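Local coordinates for CalG4 (Micromonospora echinospora, PDB 3IA7), which belongs to the GT-B fold class, in which two Rossmann-like domains, each built round a parallel sheet, face each other across a cleft, at residues A[209-214]-A[383-389]; A[298-304]-A[318-324]; A[339-343]-A[372-376]. All coordinates share one frame; numbering follows the deposited sequence.

Interaction 1 (A[209-214]-A[383-389]); sequences AFVGPT and SGGPARA
V211 and G385 meet through their backbones: G385 N donates to a lone pair of V211 O, in the carbonyl plane, at 2.9 Å. The S383 methylene presses on the same carbonyl, with CB 3.2 Å from V211 O. V211 CG1 lies 3.8 Å from R388 CD and also reaches the methyl of A389, where a small residue suits the close approach. R388 runs out fully extended, CG anti to the backbone N (chi1 -179°), which carries the guanidinium past V211 to A209; V211 CG1 and A209 CB lie over one of its faces. In its plane NH1 donates to S383 O (2.9 Å), while NH2 reaches F210 N through a water. A second water joins F210 O to S383 OG, a hydroxyl that also bonds D379 O. Farther along, T214 OG1 approaches P386 CG at 3.4 Å. G212 has no side chain, so S383 CB can approach its backbone; G212, G384 and G385 all take positive phi, which glycine adopts easily.

E392, one turn along the helix, forms a salt bridge with R388 NE. A387 packs against A387 of the second subunit. The contact sets the start of the C-terminal helix 385-400 on the end of strand 208-210, an outermost strand of the N-terminal sheet, as in GT-B folds, whose last helix crosses back to the first domain.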
# COMPACT_ATOMS: atom_id res chain seq x y z
N ALA A 209 -2.43 -0.84 22.08
CA ALA A 209 -2.67 0.22 21.08
C ALA A 209 -3.43 -0.33 19.85
O ALA A 209 -2.94 -1.20 19.11
CB ALA A 209 -1.35 0.88 20.66
N PHE A 210 -4.64 0.17 19.63
CA PHE A 210 -5.47 -0.31 18.45
C PHE A 210 -5.16 0.60 17.25
O PHE A 210 -5.76 1.68 17.08
CB PHE A 210 -6.97 -0.37 18.80
CG PHE A 210 -7.27 -1.36 19.90
CD1 PHE A 210 -7.56 -2.71 19.57
CD2 PHE A 210 -7.15 -0.99 21.24
CE1 PHE A 210 -7.79 -3.67 20.60
CE2 PHE A 210 -7.37 -1.93 22.31
CZ PHE A 210 -7.67 -3.28 21.97
N VAL A 211 -4.16 0.20 16.46
CA VAL A 211 -3.63 1.09 15.39
C VAL A 211 -4.32 0.93 14.04
O VAL A 211 -4.09 1.69 13.09
CB VAL A 211 -2.06 1.02 15.27
CG1 VAL A 211 -1.38 1.38 16.65
CG2 VAL A 211 -1.65 -0.38 14.70
N GLY A 212 -5.19 -0.06 13.93
CA GLY A 212 -5.88 -0.33 12.67
C GLY A 212 -5.04 -1.07 11.59
O GLY A 212 -3.82 -1.34 11.82
N PRO A 213 -5.65 -1.36 10.41
CA PRO A 213 -4.97 -2.05 9.29
C PRO A 213 -3.93 -1.13 8.65
O PRO A 213 -4.00 0.09 8.85
CB PRO A 213 -6.12 -2.39 8.32
CG PRO A 213 -7.19 -1.40 8.61
CD PRO A 213 -7.04 -1.00 10.07
N THR A 214 -2.92 -1.67 7.98
CA THR A 214 -1.99 -0.76 7.30
C THR A 214 -2.82 -0.45 6.06
O THR A 214 -3.46 -1.34 5.51
CB THR A 214 -0.56 -1.37 6.99
OG1 THR A 214 0.27 -1.34 8.17
CG2 THR A 214 0.14 -0.57 5.91
N SER A 383 -7.44 5.44 13.27
CA SER A 383 -6.76 4.48 14.16
C SER A 383 -5.25 4.75 14.32
O SER A 383 -4.68 4.41 15.37
CB SER A 383 -6.98 3.02 13.67
OG SER A 383 -8.35 2.71 13.88
N GLY A 384 -4.64 5.36 13.32
CA GLY A 384 -3.25 5.89 13.43
C GLY A 384 -2.22 5.18 12.54
O GLY A 384 -1.23 5.78 12.08
N GLY A 385 -2.39 3.88 12.37
CA GLY A 385 -1.61 3.18 11.34
C GLY A 385 -0.17 3.02 11.76
O GLY A 385 0.15 3.13 12.97
N PRO A 386 0.70 2.69 10.79
CA PRO A 386 2.10 2.43 11.13
C PRO A 386 2.82 3.60 11.80
O PRO A 386 3.72 3.36 12.59
CB PRO A 386 2.76 2.20 9.77
CG PRO A 386 1.65 1.73 8.92
CD PRO A 386 0.42 2.45 9.36
N ALA A 387 2.46 4.86 11.47
CA ALA A 387 3.16 5.98 12.13
C ALA A 387 2.90 5.99 13.64
O ALA A 387 3.80 6.27 14.43
CB ALA A 387 2.83 7.33 11.46
N ARG A 388 1.66 5.70 14.00
CA ARG A 388 1.28 5.61 15.38
C ARG A 388 1.91 4.40 16.03
O ARG A 388 2.36 4.47 17.18
CB ARG A 388 -0.22 5.43 15.53
CG ARG A 388 -0.61 5.35 17.02
CD ARG A 388 -2.09 5.05 17.19
NE ARG A 388 -2.40 4.81 18.61
CZ ARG A 388 -3.53 4.29 19.06
NH1 ARG A 388 -4.49 3.95 18.20
NH2 ARG A 388 -3.66 4.09 20.36
N ALA A 389 1.91 3.30 15.31
CA ALA A 389 2.51 2.06 15.84
C ALA A 389 4.01 2.27 16.18
O ALA A 389 4.48 1.87 17.27
CB ALA A 389 2.31 0.94 14.85
O HOH W 1 -6.07 2.49 20.95
O HOH W 2 -8.69 2.35 16.97

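Interaction 2 (A[298-304]-A[318-324]); sequences ARACLTH and VPLVLVP
The flat groups that meet between 298-304 and 318-324 are peptide units, joined through their N-H and C=O groups. C301 N donates to P319 O (3.0 Å), V321 N to C301 O, T303 N to V321 O and V323 N to T303 O, the parallel pattern of two strands whose axes differ by 18°. Side chains cover both faces of this layer. On one are C301, T303, L320 and L322: T303 CG2 and L322 CD2 lie side by side at 3.4 Å, tighter than usual, T303 OG1 takes a weak bond from H304 ND1, and helix 307-315 closes over T303 and L320. The other carries L302 and V321, with CD1 of L302 3.8 Å from V321 CG1 and 4.0 Å from V323 CG1; helices 246-256 and 353-365 cover it. Branched aliphatic residues suit this second face, being bulky yet without polar atoms to satisfy. V318 holds CG1 anti to its backbone N (chi1 179°), where it bears on A300 C at 3.3 Å. Near the far end H304 O is buried without a hydrogen-bond partner, though P324 CA sits 3.3 Å from it. Strand 298-303, helix 307-315 and strand 320-322 form a beta-alpha-beta crossover, the repeating unit of a Rossmann-like domain.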
# COMPACT_ATOMS: atom_id res chain seq x y z
N ALA A 298 -17.06 0.61 -5.18
CA ALA A 298 -17.96 -0.52 -4.92
C ALA A 298 -19.18 -0.16 -4.03
O ALA A 298 -19.05 0.62 -3.10
CB ALA A 298 -17.19 -1.71 -4.31
N ARG A 299 -20.30 -0.81 -4.29
CA ARG A 299 -21.49 -0.69 -3.42
C ARG A 299 -21.50 -1.80 -2.39
O ARG A 299 -22.21 -1.72 -1.39
CB ARG A 299 -22.79 -0.86 -4.22
CG ARG A 299 -23.02 0.04 -5.38
CD ARG A 299 -23.70 1.38 -5.07
NE ARG A 299 -23.72 2.21 -6.27
CZ ARG A 299 -24.81 2.64 -6.91
NH1 ARG A 299 -26.03 2.35 -6.45
NH2 ARG A 299 -24.69 3.38 -8.00
N ALA A 300 -20.76 -2.87 -2.68
CA ALA A 300 -20.68 -4.00 -1.80
C ALA A 300 -19.46 -4.82 -2.17
O ALA A 300 -18.94 -4.71 -3.30
CB ALA A 300 -21.95 -4.94 -1.93
N CYS A 301 -19.10 -5.69 -1.24
CA CYS A 301 -18.02 -6.66 -1.47
C CYS A 301 -18.47 -8.03 -1.01
O CYS A 301 -18.97 -8.16 0.12
CB CYS A 301 -16.77 -6.21 -0.67
SG CYS A 301 -15.33 -7.34 -0.88
N LEU A 302 -18.28 -9.05 -1.84
CA LEU A 302 -18.61 -10.38 -1.49
C LEU A 302 -17.29 -11.10 -1.26
O LEU A 302 -16.49 -11.24 -2.19
CB LEU A 302 -19.37 -11.06 -2.65
CG LEU A 302 -19.71 -12.55 -2.58
CD1 LEU A 302 -20.59 -12.96 -1.41
CD2 LEU A 302 -20.38 -12.95 -3.90
N THR A 303 -17.08 -11.57 -0.03
CA THR A 303 -15.73 -12.00 0.37
C THR A 303 -15.79 -13.12 1.38
O THR A 303 -16.85 -13.40 1.94
CB THR A 303 -14.86 -10.81 0.92
OG1 THR A 303 -13.54 -11.28 1.19
CG2 THR A 303 -15.41 -10.26 2.21
N HIS A 304 -14.65 -13.79 1.58
CA HIS A 304 -14.52 -14.87 2.58
C HIS A 304 -14.53 -14.38 4.05
O HIS A 304 -14.96 -15.10 4.95
CB HIS A 304 -13.28 -15.74 2.29
CG HIS A 304 -12.01 -14.95 2.13
ND1 HIS A 304 -11.92 -13.83 1.32
CD2 HIS A 304 -10.78 -15.12 2.68
CE1 HIS A 304 -10.70 -13.33 1.41
NE2 HIS A 304 -9.99 -14.10 2.21
N VAL A 318 -17.32 0.15 2.46
CA VAL A 318 -18.10 -0.81 1.65
C VAL A 318 -18.64 -1.91 2.52
O VAL A 318 -17.84 -2.63 3.16
CB VAL A 318 -17.21 -1.48 0.58
CG1 VAL A 318 -17.99 -2.52 -0.28
CG2 VAL A 318 -16.61 -0.39 -0.32
N PRO A 319 -19.97 -2.10 2.51
CA PRO A 319 -20.56 -3.19 3.29
C PRO A 319 -20.30 -4.58 2.68
O PRO A 319 -20.08 -4.70 1.47
CB PRO A 319 -22.07 -2.85 3.32
CG PRO A 319 -22.32 -2.09 2.05
CD PRO A 319 -20.98 -1.32 1.76
N LEU A 320 -20.34 -5.63 3.50
CA LEU A 320 -19.88 -6.97 3.04
C LEU A 320 -21.02 -7.99 2.98
O LEU A 320 -21.93 -8.00 3.83
CB LEU A 320 -18.81 -7.50 4.00
CG LEU A 320 -17.42 -6.83 3.98
CD1 LEU A 320 -17.56 -5.36 3.88
CD2 LEU A 320 -16.71 -7.18 5.26
N VAL A 321 -20.95 -8.88 1.99
CA VAL A 321 -21.64 -10.15 2.09
C VAL A 321 -20.53 -11.20 2.25
O VAL A 321 -19.56 -11.21 1.47
CB VAL A 321 -22.52 -10.45 0.88
CG1 VAL A 321 -23.24 -11.82 1.04
CG2 VAL A 321 -23.56 -9.30 0.69
N LEU A 322 -20.64 -12.00 3.30
CA LEU A 322 -19.61 -12.95 3.70
C LEU A 322 -19.96 -14.37 3.29
O LEU A 322 -21.12 -14.81 3.40
CB LEU A 322 -19.38 -12.86 5.21
CG LEU A 322 -18.68 -11.55 5.65
CD1 LEU A 322 -18.08 -11.69 7.00
CD2 LEU A 322 -17.57 -11.03 4.73
N VAL A 323 -18.95 -15.10 2.81
CA VAL A 323 -19.06 -16.54 2.58
C VAL A 323 -17.88 -17.21 3.33
O VAL A 323 -16.86 -17.62 2.73
CB VAL A 323 -19.14 -16.81 1.08
CG1 VAL A 323 -20.56 -16.41 0.54
CG2 VAL A 323 -18.05 -16.09 0.28
N PRO A 324 -17.99 -17.28 4.68
CA PRO A 324 -16.89 -17.71 5.56
C PRO A 324 -16.47 -19.17 5.43
O PRO A 324 -15.36 -19.51 5.87
CB PRO A 324 -17.44 -17.52 6.97
CG PRO A 324 -18.68 -16.75 6.85
CD PRO A 324 -19.19 -16.89 5.45

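Interaction 3 (A[339-343]-A[372-376]); sequences ELGLG and RVRRM
R372 turns toward G341 through a bend at chi3 (-69°), which folds the arginine back so that NE and NH2 both point at G341 O. G341 is the positive-phi residue of the Schellman motif that ends helix 331-339, and having no side chain it lets R372 come close: a CB there would collide with NE. The grip is side-on, with G341 O lying in the guanidinium plane. NE donates at 2.8 Å from above the carbonyl plane, whereas NH2, at 3.1 Å, lies in that plane on a lone pair. One carbonyl thus takes two bonds, and a cation beside the C-terminal end of a helix is probably favourable electrostatically.

Deeper in, L342 settles on helix 367-381. Its CD2 packs 3.7 Å from R372 CB, and its CD1 lies 3.9 Å from CE of M376. That selenomethionine bends at chi2 (60°) and chi3 (70°), swinging CE back to the leucines; it crosses both L342 and L340 at about a right angle, with L340 CD1 at 4.1 Å. A long unbranched chain can bend to bring its end methyl to both leucines; F314 of helix 307-315 packs on it too. V373, beta-branched and compact, completes the seat, its CG2 resting 3.5 Å from L342 O.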
# COMPACT_ATOMS: atom_id res chain seq x y z
N GLU A 339 -22.15 -9.76 14.07
CA GLU A 339 -22.47 -9.23 15.41
C GLU A 339 -22.63 -7.70 15.43
O GLU A 339 -23.51 -7.13 16.10
CB GLU A 339 -21.38 -9.64 16.40
CG GLU A 339 -21.76 -9.48 17.84
CD GLU A 339 -20.57 -9.52 18.80
OE1 GLU A 339 -19.40 -9.72 18.36
OE2 GLU A 339 -20.84 -9.33 20.02
N LEU A 340 -21.78 -7.02 14.70
CA LEU A 340 -21.82 -5.58 14.61
C LEU A 340 -22.78 -5.03 13.54
O LEU A 340 -22.90 -3.81 13.39
CB LEU A 340 -20.39 -5.02 14.35
CG LEU A 340 -19.42 -5.30 15.52
CD1 LEU A 340 -18.07 -4.74 15.20
CD2 LEU A 340 -20.00 -4.65 16.78
N GLY A 341 -23.37 -5.91 12.76
CA GLY A 341 -24.29 -5.44 11.68
C GLY A 341 -23.59 -4.72 10.56
O GLY A 341 -24.13 -3.74 10.02
N LEU A 342 -22.37 -5.15 10.21
CA LEU A 342 -21.56 -4.50 9.17
C LEU A 342 -21.59 -5.29 7.87
O LEU A 342 -20.94 -4.93 6.87
CB LEU A 342 -20.08 -4.37 9.61
CG LEU A 342 -19.90 -3.63 10.94
CD1 LEU A 342 -18.41 -3.73 11.38
CD2 LEU A 342 -20.31 -2.14 10.75
N GLY A 343 -22.32 -6.40 7.89
CA GLY A 343 -22.42 -7.29 6.72
C GLY A 343 -23.43 -8.42 7.00
O GLY A 343 -23.85 -8.65 8.15
N ARG A 372 -23.60 2.11 9.75
CA ARG A 372 -22.66 1.45 10.68
C ARG A 372 -21.29 1.25 10.01
O ARG A 372 -20.24 1.46 10.64
CB ARG A 372 -23.23 0.12 11.17
CG ARG A 372 -24.43 0.27 12.11
CD ARG A 372 -24.82 -1.02 12.75
NE ARG A 372 -25.40 -1.99 11.81
CZ ARG A 372 -26.70 -2.12 11.56
NH1 ARG A 372 -27.60 -1.34 12.16
NH2 ARG A 372 -27.12 -3.05 10.71
N VAL A 373 -21.31 0.90 8.73
CA VAL A 373 -20.04 0.74 7.98
C VAL A 373 -19.29 2.11 7.84
O VAL A 373 -18.05 2.20 7.92
CB VAL A 373 -20.28 0.01 6.63
CG1 VAL A 373 -18.99 -0.01 5.84
CG2 VAL A 373 -20.73 -1.46 6.88
N ARG A 374 -20.05 3.17 7.60
CA ARG A 374 -19.42 4.49 7.50
C ARG A 374 -18.78 4.93 8.85
O ARG A 374 -17.70 5.51 8.85
CB ARG A 374 -20.42 5.52 7.00
CG ARG A 374 -20.61 5.34 5.51
CD ARG A 374 -21.40 6.42 4.91
NE ARG A 374 -21.78 6.06 3.55
CZ ARG A 374 -22.82 6.60 2.92
NH1 ARG A 374 -23.56 7.49 3.56
NH2 ARG A 374 -23.11 6.25 1.68
N ARG A 375 -19.43 4.60 9.96
CA ARG A 375 -18.82 4.81 11.30
C ARG A 375 -17.57 3.98 11.47
O ARG A 375 -16.54 4.46 11.99
CB ARG A 375 -19.85 4.54 12.42
CG ARG A 375 -20.90 5.67 12.60
CD ARG A 375 -20.69 6.44 13.96
NE ARG A 375 -21.97 6.84 14.57
CZ ARG A 375 -22.18 6.99 15.88
NH1 ARG A 375 -21.21 6.77 16.77
NH2 ARG A 375 -23.38 7.35 16.31
N MSE A 376 -17.61 2.74 10.99
CA MSE A 376 -16.40 1.87 11.05
C MSE A 376 -15.26 2.43 10.18
O MSE A 376 -14.10 2.35 10.55
CB MSE A 376 -16.70 0.40 10.63
CG MSE A 376 -15.44 -0.53 10.68
SE MSE A 376 -14.69 -0.62 12.52
CE MSE A 376 -15.99 -1.60 13.52

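How the interactions relate
Interaction 1 closes the longest loop of the three, and interactions 2 and 3 lie inside it, one after the other. Interactions 2 and 3 belong to the C-terminal domain: their centres are 12 Å apart, and they touch where V318 N and P319 meet the methyls of V373, so helix 367-381 rests on the residues that lead into strand 320-322. F314 of helix 307-315 packs against interaction 3 while that helix covers one face of interaction 2. Interaction 1 stands apart, its centre about 20 Å from that of interaction 3 and 24 Å from that of interaction 2. Helices 367-381 and 385-400 link interaction 3 to interaction 1, carrying the chain back to the first sheet and joining the two domains.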